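Local coordinates for FAD linked oxidase-like protein (Myceliophthora thermophila, PDB 5L6G) that oxidises the C1 hydroxyl of xylooligosaccharides and related sugars to lactones with a bicovalently bound FAD, reducing molecular oxygen to hydrogen peroxide, at residues Gly136-Ala139 / Thr140-Glu144; Glu258-Asn262 / Gly263-Glu267; Ser291-Lys294 / Thr295-Pro299; Gln298-Leu301 / Ala302-Ala306. One frame throughout, in Å; residues are numbered along the deposited sequence.

Contact 1: residues Gly136-Ala139 / Thr140-Glu144; sequences GHIA and TVLYE
Thr140 turns its hydroxyl back along helix 135-146 to the carbonyl one turn earlier, and OG1 donates to Gly136 O at 2.7 Å. The backbone N-H of Thr140 reaches the same oxygen from the opposite face of the carbonyl plane, making Gly136 O a double acceptor. With OG1 beside the residue's own nitrogen (chi1 -62°), a threonine can thus satisfy its polar group in a buried place without a partner outside the helix. Ala139 is buried like Thr140, and the rest of the buried part is aliphatic: Ile138 and Leu142 lie side by side and point the same way, CG2 of the isoleucine 3.8 Å from CD1 of the leucine, as suits two buried positions one turn apart. His137, Val141 and Tyr143 make up the partly exposed side. Here CG2 of Val141 sits over one face of the His137 imidazole, displaced toward the rim and 3.5 Å from CE1, a CH-pi contact. ND1 of this ring is hydrogen-bonded to Asp330, which probably fixes its rotation. The ring of Tyr143 meets that of Trp316 instead. Val118 of strand 118-120 touches His137, Ile138, Val141 and Leu142 alike; in strand 127-129 Val129 touches Ile138 and Ala127 touches Leu142, and Met317 of helix 316-322 lies against Ala139, Thr140 and Tyr143.

Contact 2: residues Glu258-Asn262 / Gly263-Glu267; sequences EWLLN and GGMPE
Trp259 lays one face of its indole over the backbone of Gly264, whose CA stands 3.7 Å from the centroid of the five-membered ring, close to the ring normal, as a CH-pi contact. Only a glycine fits so near: a beta carbon on this residue would run into NE1. Further along the indole, CH2 comes within 3.4 Å of Met265 CB, and the sulfur SD lies obliquely 5.1 Å from the centroid of the six-membered ring, a Met-aromatic contact. CD1 of Leu260 touches the same Met265 CB at 3.7 Å, the leucine and the indole meeting that carbon at roughly a right angle.

The backbone forms a Schellman motif that ends helix 246-261. Gly264 N donates to Trp259 O at 2.9 Å and Gly263 N to Leu260 O at 3.0 Å; Gly263, with phi 83°, takes the left-handed helical conformation that glycine adopts without strain. Asn262 ND2 adds a side-chain bond to Glu258 O at 2.8 Å. One water links Trp259 NE1 to Gly264 O, and a second links Leu260 O to Met265 N. With the indole cut back to an alanine, Gly264 and Met265 would probably lose their aromatic cover and the first water its indole donor. At this helix end the turn amides thus take the carbonyls of Trp259 and Leu260, Asn262 ND2 and the second water serve as further donors to Glu258 O and Leu260 O, and the indole lies over Gly264 and the start of Met265.

Contact 3: residues Ser291-Lys294 / Thr295-Pro299; sequences SALK and TAIQP
Thr295 stands one turn after Ser291 on the exposed side of helix 290-304, and its N donates to Ser291 O at 3.3 Å. Its OG1 lies 3.2 Å from that same oxygen, though the hydroxyl proton has another acceptor within reach and the bond is not settled; Ser291 OG is bonded to Asn289. Lys294, also exposed, takes part through CB, which lies against Thr295 N, and through its backbone. The bond its carbonyl receives from Gln298 N is weak, 3.2 Å long and bent to 121°, as the helix approaches the kink at Pro299, a residue with no N-H to give. On the buried side Leu293 and Ile297 lie side by side and point the same way, with CD1 of the leucine 4.1 Å from CB of the isoleucine. The backbone of the same two residues is joined by Ile297 N to Leu293 O, 2.8 Å. Ile297 holds CG2 in the crowded position between its own nitrogen and carbonyl carbon, which sets this methyl 3.3 Å from Leu293 O. This inner side rests on a sheet: Leu293 meets Tyr237 and Ile297 meets Ile239 of strand 234-240, Tyr286 of strand 280-286 touches Ala292, Leu293 and Ala296, and Leu308 of strand 308-314 lies against both Lys294 and Ile297.

Contact 4: residues Gln298-Leu301 / Ala302-Ala306; sequences QPLL and ALLDA
The C-terminal end of helix 290-304 pairs Leu300 with Leu304, one turn apart. CD1 of Leu300 lies 3.8 Å from CD1 of Leu304, and the two side chains cross at a slant. Opposite choices of the first torsion bring these methyls together: the CG of Leu304 stands beside its own nitrogen (chi1 -60°), whereas the CG of Leu300 is anti to N (chi1 -175°). The CD1 of Leu300 also meets CD2 of Leu303 more loosely, at 4.2 Å. With an alanine in place of Leu304, Leu300 CD1 would probably lose its nearest leucine partner in these two segments, and a gap would be likely to open there.

The end of the helix resembles a Schellman motif. Ala306 N reaches back to Leu301 O at 3.0 Å, the Asp305 N to Ala302 O bond is weak, and Asp305 is the residue that leaves the helix with positive phi, 50°. Leu301 CD2 lies 3.6 Å from Ala306 O; a long aliphatic chain suits this position, since both Leu301 and Ala306 also touch Ile239 of strand 234-240. Earlier in the turn, Ala302 N donates almost straight to Gln298 O, 3.0 Å away, and Leu303 N to Pro299 O. Leu300 and Leu303 both pack on Trp259 of helix 246-261, while Leu256 of that helix touches Leu300 and Ala255 touches Leu303.

In the fold
Contacts 3 and 4 share Gln298 and Pro299 on helix 290-304, their centres about 10 Å apart, and contact 2 lies beside both: Trp259 CD2 meets Leu300 CD1 at 3.7 Å, and Pro266 CG touches Ala296 CB at 4.2 Å. Two helices are thus joined over the large antiparallel sheet that carries Arg272, a substrate-binding residue. Of the three, contact 2 comes nearest it, the Met265 side chain about 8 Å from that of Arg272 and 14 Å from the bound xylose. Contact 1 belongs to the FAD-binding region, with the Ile138 side chain about 9 Å from the bound FAD; its nearest atoms are about 18 Å from contact 2.

Contact 1: residues Gly136-Ala139 / Thr140-Glu144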
loop_
_atom_site.group_PDB
_atom_site.type_symbol
_atom_site.label_atom_id
_atom_site.label_comp_id
_atom_site.label_asym_id
_atom_site.label_seq_id
_atom_site.Cartn_x
_atom_site.Cartn_y
_atom_site.Cartn_z
ATOM N N GLY A 136 8.499 -3.488 -9.342
ATOM C CA GLY A 136 9.713 -3.248 -10.104
ATOM C C GLY A 136 9.694 -3.913 -11.467
ATOM O O GLY A 136 10.133 -3.347 -12.465
ATOM N N HIS A 137 9.162 -5.119 -11.509
ATOM C CA HIS A 137 8.997 -5.851 -12.759
ATOM C C HIS A 137 7.988 -5.168 -13.672
ATOM O O HIS A 137 8.236 -5.032 -14.873
ATOM C CB HIS A 137 8.549 -7.285 -12.470
ATOM C CG HIS A 137 8.318 -8.109 -13.695
ATOM N ND1 HIS A 137 9.289 -8.316 -14.656
ATOM C CD2 HIS A 137 7.222 -8.769 -14.121
ATOM C CE1 HIS A 137 8.802 -9.087 -15.611
ATOM N NE2 HIS A 137 7.549 -9.381 -15.303
ATOM N N ILE A 138 6.861 -4.754 -13.094
ATOM C CA ILE A 138 5.812 -4.099 -13.868
ATOM C C ILE A 138 6.379 -2.816 -14.483
ATOM O O ILE A 138 6.280 -2.600 -15.698
ATOM C CB ILE A 138 4.603 -3.768 -12.990
ATOM C CG1 ILE A 138 3.960 -5.052 -12.484
ATOM C CG2 ILE A 138 3.599 -2.929 -13.772
ATOM C CD1 ILE A 138 2.998 -4.874 -11.346
ATOM N N ALA A 139 6.993 -1.998 -13.635
ATOM C CA ALA A 139 7.549 -0.734 -14.072
ATOM C C ALA A 139 8.582 -0.946 -15.186
ATOM O O ALA A 139 8.614 -0.209 -16.173
ATOM C CB ALA A 139 8.161 -0.006 -12.895
ATOM N N THR A 140 9.418 -1.964 -15.034
ATOM C CA THR A 140 10.454 -2.251 -16.030
ATOM C C THR A 140 9.857 -2.627 -17.379
ATOM O O THR A 140 10.230 -2.077 -18.438
ATOM C CB THR A 140 11.370 -3.384 -15.527
ATOM O OG1 THR A 140 12.015 -2.946 -14.322
ATOM C CG2 THR A 140 12.410 -3.771 -16.581
ATOM N N VAL A 141 8.922 -3.559 -17.340
ATOM C CA VAL A 141 8.301 -4.029 -18.569
ATOM C C VAL A 141 7.582 -2.888 -19.278
ATOM O O VAL A 141 7.761 -2.709 -20.486
ATOM C CB VAL A 141 7.333 -5.198 -18.334
ATOM C CG1 VAL A 141 6.618 -5.547 -19.641
ATOM C CG2 VAL A 141 8.087 -6.419 -17.822
ATOM N N LEU A 142 6.784 -2.114 -18.540
ATOM C CA LEU A 142 5.970 -1.093 -19.171
ATOM C C LEU A 142 6.852 -0.051 -19.823
ATOM O O LEU A 142 6.567 0.399 -20.927
ATOM C CB LEU A 142 5.022 -0.419 -18.184
ATOM C CG LEU A 142 3.959 -1.296 -17.514
ATOM C CD1 LEU A 142 3.062 -0.451 -16.634
ATOM C CD2 LEU A 142 3.144 -2.110 -18.505
ATOM N N TYR A 143 7.918 0.323 -19.122
ATOM C CA TYR A 143 8.826 1.323 -19.632
ATOM C C TYR A 143 9.665 0.775 -20.800
ATOM O O TYR A 143 9.761 1.414 -21.839
ATOM C CB TYR A 143 9.721 1.893 -18.537
ATOM C CG TYR A 143 10.562 3.019 -19.090
ATOM C CD1 TYR A 143 10.004 4.271 -19.331
ATOM C CD2 TYR A 143 11.879 2.809 -19.448
ATOM C CE1 TYR A 143 10.753 5.298 -19.896
ATOM C CE2 TYR A 143 12.636 3.826 -20.020
ATOM C CZ TYR A 143 12.071 5.074 -20.221
ATOM O OH TYR A 143 12.839 6.076 -20.770
ATOM N N GLU A 144 10.272 -0.392 -20.622
ATOM C CA GLU A 144 11.111 -0.964 -21.661
ATOM C C GLU A 144 10.335 -1.227 -22.948
ATOM O O GLU A 144 10.867 -1.034 -24.039
ATOM C CB GLU A 144 11.836 -2.232 -21.170
ATOM C CG GLU A 144 12.999 -1.887 -20.243
ATOM C CD GLU A 144 13.872 -3.064 -19.815
ATOM O OE1 GLU A 144 13.727 -4.179 -20.341
ATOM O OE2 GLU A 144 14.724 -2.858 -18.918
#

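Contact 2: residues Glu258-Asn262 / Gly263-Glu267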
loop_
_atom_site.group_PDB
_atom_site.type_symbol
_atom_site.label_atom_id
_atom_site.label_comp_id
_atom_site.label_asym_id
_atom_site.label_seq_id
_atom_site.Cartn_x
_atom_site.Cartn_y
_atom_site.Cartn_z
ATOM N N GLU A 258 -0.827 24.505 5.372
ATOM C CA GLU A 258 -1.534 25.646 4.819
ATOM C C GLU A 258 -1.163 25.819 3.331
ATOM O O GLU A 258 -2.042 26.007 2.483
ATOM C CB GLU A 258 -1.236 26.901 5.659
ATOM C CG GLU A 258 -2.024 28.127 5.279
ATOM C CD GLU A 258 -1.694 29.338 6.147
ATOM O OE1 GLU A 258 -1.413 29.158 7.352
ATOM O OE2 GLU A 258 -1.753 30.474 5.608
ATOM N N TRP A 259 0.122 25.679 3.016
ATOM C CA TRP A 259 0.593 25.739 1.627
ATOM C C TRP A 259 -0.086 24.653 0.778
ATOM O O TRP A 259 -0.610 24.937 -0.284
ATOM C CB TRP A 259 2.107 25.580 1.596
ATOM C CG TRP A 259 2.752 25.420 0.267
ATOM C CD1 TRP A 259 3.062 26.408 -0.628
ATOM C CD2 TRP A 259 3.200 24.193 -0.315
ATOM N NE1 TRP A 259 3.674 25.856 -1.742
ATOM C CE2 TRP A 259 3.767 24.503 -1.570
ATOM C CE3 TRP A 259 3.183 22.861 0.109
ATOM C CZ2 TRP A 259 4.308 23.527 -2.408
ATOM C CZ3 TRP A 259 3.710 21.888 -0.719
ATOM C CH2 TRP A 259 4.278 22.228 -1.963
ATOM N N LEU A 260 -0.094 23.420 1.262
ATOM C CA LEU A 260 -0.664 22.316 0.487
ATOM C C LEU A 260 -2.167 22.510 0.303
ATOM O O LEU A 260 -2.704 22.397 -0.794
ATOM C CB LEU A 260 -0.393 20.970 1.168
ATOM C CG LEU A 260 -0.862 19.708 0.435
ATOM C CD1 LEU A 260 -0.173 19.550 -0.904
ATOM C CD2 LEU A 260 -0.609 18.500 1.311
ATOM N N LEU A 261 -2.831 22.838 1.393
ATOM C CA LEU A 261 -4.264 22.950 1.423
ATOM C C LEU A 261 -4.730 24.084 0.519
ATOM O O LEU A 261 -5.810 24.017 -0.072
ATOM C CB LEU A 261 -4.688 23.142 2.874
ATOM C CG LEU A 261 -6.122 23.017 3.309
ATOM C CD1 LEU A 261 -6.713 21.678 2.932
ATOM C CD2 LEU A 261 -6.169 23.278 4.825
ATOM N N ASN A 262 -3.894 25.100 0.360
ATOM C CA ASN A 262 -4.197 26.192 -0.541
ATOM C C ASN A 262 -3.687 26.057 -1.976
ATOM O O ASN A 262 -3.677 27.027 -2.704
ATOM C CB ASN A 262 -3.734 27.513 0.075
ATOM C CG ASN A 262 -4.659 27.969 1.189
ATOM O OD1 ASN A 262 -5.749 28.477 0.930
ATOM N ND2 ASN A 262 -4.264 27.711 2.435
ATOM N N GLY A 263 -3.311 24.852 -2.393
ATOM C CA GLY A 263 -2.988 24.606 -3.794
ATOM C C GLY A 263 -1.568 24.996 -4.159
ATOM O O GLY A 263 -1.271 25.242 -5.338
ATOM N N GLY A 264 -0.679 25.022 -3.168
ATOM C CA GLY A 264 0.702 25.405 -3.393
ATOM C C GLY A 264 1.502 24.375 -4.179
ATOM O O GLY A 264 2.472 24.714 -4.853
ATOM N N MET A 265 1.120 23.111 -4.060
ATOM C CA MET A 265 1.863 22.017 -4.694
ATOM C C MET A 265 1.346 21.737 -6.097
ATOM O O MET A 265 0.213 21.321 -6.269
ATOM C CB MET A 265 1.818 20.738 -3.840
ATOM C CG MET A 265 2.895 19.747 -4.254
ATOM S SD MET A 265 3.368 18.470 -3.073
ATOM C CE MET A 265 2.147 17.247 -3.458
ATOM N N PRO A 266 2.189 21.940 -7.108
ATOM C CA PRO A 266 1.652 21.774 -8.448
ATOM C C PRO A 266 1.494 20.298 -8.803
ATOM O O PRO A 266 2.084 19.419 -8.145
ATOM C CB PRO A 266 2.685 22.490 -9.318
ATOM C CG PRO A 266 3.955 22.312 -8.560
ATOM C CD PRO A 266 3.555 22.483 -7.131
ATOM N N GLU A 267 0.685 20.031 -9.818
ATOM C CA GLU A 267 0.375 18.662 -10.199
ATOM C C GLU A 267 1.622 17.822 -10.450
ATOM O O GLU A 267 1.640 16.653 -10.086
ATOM C CB GLU A 267 -0.526 18.629 -11.435
ATOM C CG GLU A 267 -1.920 19.190 -11.197
ATOM C CD GLU A 267 -2.864 18.960 -12.361
ATOM O OE1 GLU A 267 -2.551 18.141 -13.259
ATOM O OE2 GLU A 267 -3.937 19.599 -12.374
HETATM O O HOH W 1 3.960 26.936 -4.404
HETATM O O HOH W 2 -1.496 21.893 -3.276
#

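Contact 3: residues Ser291-Lys294 / Thr295-Pro299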
loop_
_atom_site.group_PDB
_atom_site.type_symbol
_atom_site.label_atom_id
_atom_site.label_comp_id
_atom_site.label_asym_id
_atom_site.label_seq_id
_atom_site.Cartn_x
_atom_site.Cartn_y
_atom_site.Cartn_z
ATOM N N SER A 291 15.348 22.725 -13.851
ATOM C CA SER A 291 15.013 24.155 -13.911
ATOM C C SER A 291 13.524 24.372 -13.637
ATOM O O SER A 291 13.147 25.344 -12.996
ATOM C CB SER A 291 15.415 24.778 -15.260
ATOM O OG SER A 291 15.043 23.941 -16.330
ATOM N N ALA A 292 12.688 23.445 -14.105
ATOM C CA ALA A 292 11.248 23.545 -13.890
ATOM C C ALA A 292 10.925 23.312 -12.410
ATOM O O ALA A 292 10.110 24.031 -11.818
ATOM C CB ALA A 292 10.508 22.561 -14.784
ATOM N N LEU A 293 11.583 22.326 -11.805
ATOM C CA LEU A 293 11.452 22.097 -10.364
ATOM C C LEU A 293 11.816 23.342 -9.551
ATOM O O LEU A 293 11.060 23.763 -8.671
ATOM C CB LEU A 293 12.345 20.932 -9.918
ATOM C CG LEU A 293 12.590 20.840 -8.409
ATOM C CD1 LEU A 293 11.284 20.535 -7.698
ATOM C CD2 LEU A 293 13.652 19.809 -8.076
ATOM N N LYS A 294 12.983 23.915 -9.837
ATOM C CA LYS A 294 13.487 25.037 -9.050
ATOM C C LYS A 294 12.466 26.169 -9.022
ATOM O O LYS A 294 12.194 26.752 -7.976
ATOM C CB LYS A 294 14.825 25.532 -9.612
ATOM C CG LYS A 294 16.001 24.588 -9.390
ATOM C CD LYS A 294 17.253 25.095 -10.097
ATOM C CE LYS A 294 18.415 24.115 -9.960
ATOM N NZ LYS A 294 19.041 24.167 -8.608
ATOM N N THR A 295 11.900 26.464 -10.184
ATOM C CA THR A 295 10.872 27.493 -10.319
ATOM C C THR A 295 9.613 27.108 -9.533
ATOM O O THR A 295 9.033 27.922 -8.820
ATOM C CB THR A 295 10.535 27.716 -11.814
ATOM O OG1 THR A 295 11.712 28.142 -12.512
ATOM C CG2 THR A 295 9.450 28.769 -11.991
ATOM N N ALA A 296 9.216 25.851 -9.646
ATOM C CA ALA A 296 8.015 25.346 -8.984
ATOM C C ALA A 296 8.118 25.332 -7.456
ATOM O O ALA A 296 7.130 25.551 -6.760
ATOM C CB ALA A 296 7.701 23.947 -9.501
ATOM N N ILE A 297 9.314 25.074 -6.941
ATOM C CA ILE A 297 9.509 24.866 -5.507
ATOM C C ILE A 297 9.859 26.165 -4.772
ATOM O O ILE A 297 9.826 26.214 -3.551
ATOM C CB ILE A 297 10.597 23.786 -5.259
ATOM C CG1 ILE A 297 10.541 23.238 -3.822
ATOM C CG2 ILE A 297 11.992 24.319 -5.564
ATOM C CD1 ILE A 297 9.310 22.446 -3.510
ATOM N N GLN A 298 10.182 27.226 -5.508
ATOM C CA GLN A 298 10.629 28.450 -4.863
ATOM C C GLN A 298 9.668 29.024 -3.806
ATOM O O GLN A 298 10.111 29.391 -2.727
ATOM C CB GLN A 298 11.021 29.516 -5.898
ATOM C CG GLN A 298 11.646 30.753 -5.275
ATOM C CD GLN A 298 12.877 30.435 -4.435
ATOM O OE1 GLN A 298 13.682 29.564 -4.788
ATOM N NE2 GLN A 298 13.025 31.137 -3.310
ATOM N N PRO A 299 8.356 29.119 -4.112
ATOM C CA PRO A 299 7.427 29.639 -3.103
ATOM C C PRO A 299 7.454 28.878 -1.773
ATOM O O PRO A 299 7.410 29.509 -0.703
ATOM C CB PRO A 299 6.063 29.508 -3.786
ATOM C CG PRO A 299 6.380 29.691 -5.226
ATOM C CD PRO A 299 7.703 28.998 -5.426
#

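Contact 4: residues Gln298-Leu301 / Ala302-Ala306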
loop_
_atom_site.group_PDB
_atom_site.type_symbol
_atom_site.label_atom_id
_atom_site.label_comp_id
_atom_site.label_asym_id
_atom_site.label_seq_id
_atom_site.Cartn_x
_atom_site.Cartn_y
_atom_site.Cartn_z
ATOM N N GLN A 298 10.182 27.226 -5.508
ATOM C CA GLN A 298 10.629 28.450 -4.863
ATOM C C GLN A 298 9.668 29.024 -3.806
ATOM O O GLN A 298 10.111 29.391 -2.727
ATOM C CB GLN A 298 11.021 29.516 -5.898
ATOM C CG GLN A 298 11.646 30.753 -5.275
ATOM C CD GLN A 298 12.877 30.435 -4.435
ATOM O OE1 GLN A 298 13.682 29.564 -4.788
ATOM N NE2 GLN A 298 13.025 31.137 -3.310
ATOM N N PRO A 299 8.356 29.119 -4.112
ATOM C CA PRO A 299 7.427 29.639 -3.103
ATOM C C PRO A 299 7.454 28.878 -1.773
ATOM O O PRO A 299 7.410 29.509 -0.703
ATOM C CB PRO A 299 6.063 29.508 -3.786
ATOM C CG PRO A 299 6.380 29.691 -5.226
ATOM C CD PRO A 299 7.703 28.998 -5.426
ATOM N N LEU A 300 7.540 27.548 -1.828
ATOM C CA LEU A 300 7.673 26.762 -0.609
ATOM C C LEU A 300 8.977 27.053 0.136
ATOM O O LEU A 300 8.981 27.162 1.366
ATOM C CB LEU A 300 7.616 25.262 -0.914
ATOM C CG LEU A 300 7.617 24.381 0.345
ATOM C CD1 LEU A 300 6.503 24.805 1.293
ATOM C CD2 LEU A 300 7.532 22.897 0.007
ATOM N N LEU A 301 10.082 27.138 -0.601
ATOM C CA LEU A 301 11.387 27.412 0.014
ATOM C C LEU A 301 11.381 28.751 0.767
ATOM O O LEU A 301 11.895 28.844 1.883
ATOM C CB LEU A 301 12.500 27.406 -1.034
ATOM C CG LEU A 301 12.833 26.112 -1.789
ATOM C CD1 LEU A 301 13.963 26.400 -2.768
ATOM C CD2 LEU A 301 13.203 24.962 -0.859
ATOM N N ALA A 302 10.765 29.765 0.163
ATOM C CA ALA A 302 10.633 31.084 0.785
ATOM C C ALA A 302 9.749 31.014 2.029
ATOM O O ALA A 302 10.048 31.627 3.046
ATOM C CB ALA A 302 10.067 32.083 -0.213
ATOM N N LEU A 303 8.673 30.247 1.944
ATOM C CA LEU A 303 7.752 30.070 3.055
ATOM C C LEU A 303 8.413 29.380 4.254
ATOM O O LEU A 303 8.254 29.822 5.387
ATOM C CB LEU A 303 6.541 29.266 2.584
ATOM C CG LEU A 303 5.419 29.069 3.587
ATOM C CD1 LEU A 303 4.716 30.398 3.831
ATOM C CD2 LEU A 303 4.452 28.013 3.060
ATOM N N LEU A 304 9.142 28.293 3.999
ATOM C CA LEU A 304 9.845 27.553 5.045
ATOM C C LEU A 304 11.235 28.101 5.375
ATOM O O LEU A 304 11.882 27.629 6.307
ATOM C CB LEU A 304 10.018 26.104 4.620
ATOM C CG LEU A 304 8.732 25.322 4.354
ATOM C CD1 LEU A 304 9.100 23.931 3.908
ATOM C CD2 LEU A 304 7.857 25.281 5.588
ATOM N N ASP A 305 11.693 29.063 4.595
ATOM C CA ASP A 305 13.055 29.551 4.674
ATOM C C ASP A 305 14.034 28.373 4.650
ATOM O O ASP A 305 14.804 28.170 5.586
ATOM C CB ASP A 305 13.260 30.407 5.927
ATOM C CG ASP A 305 14.569 31.141 5.907
ATOM O OD1 ASP A 305 15.110 31.378 4.804
ATOM O OD2 ASP A 305 15.061 31.479 6.997
ATOM N N ALA A 306 13.977 27.606 3.567
ATOM C CA ALA A 306 14.777 26.407 3.427
ATOM C C ALA A 306 15.457 26.385 2.075
ATOM O O ALA A 306 15.163 27.196 1.189
ATOM C CB ALA A 306 13.910 25.174 3.616
#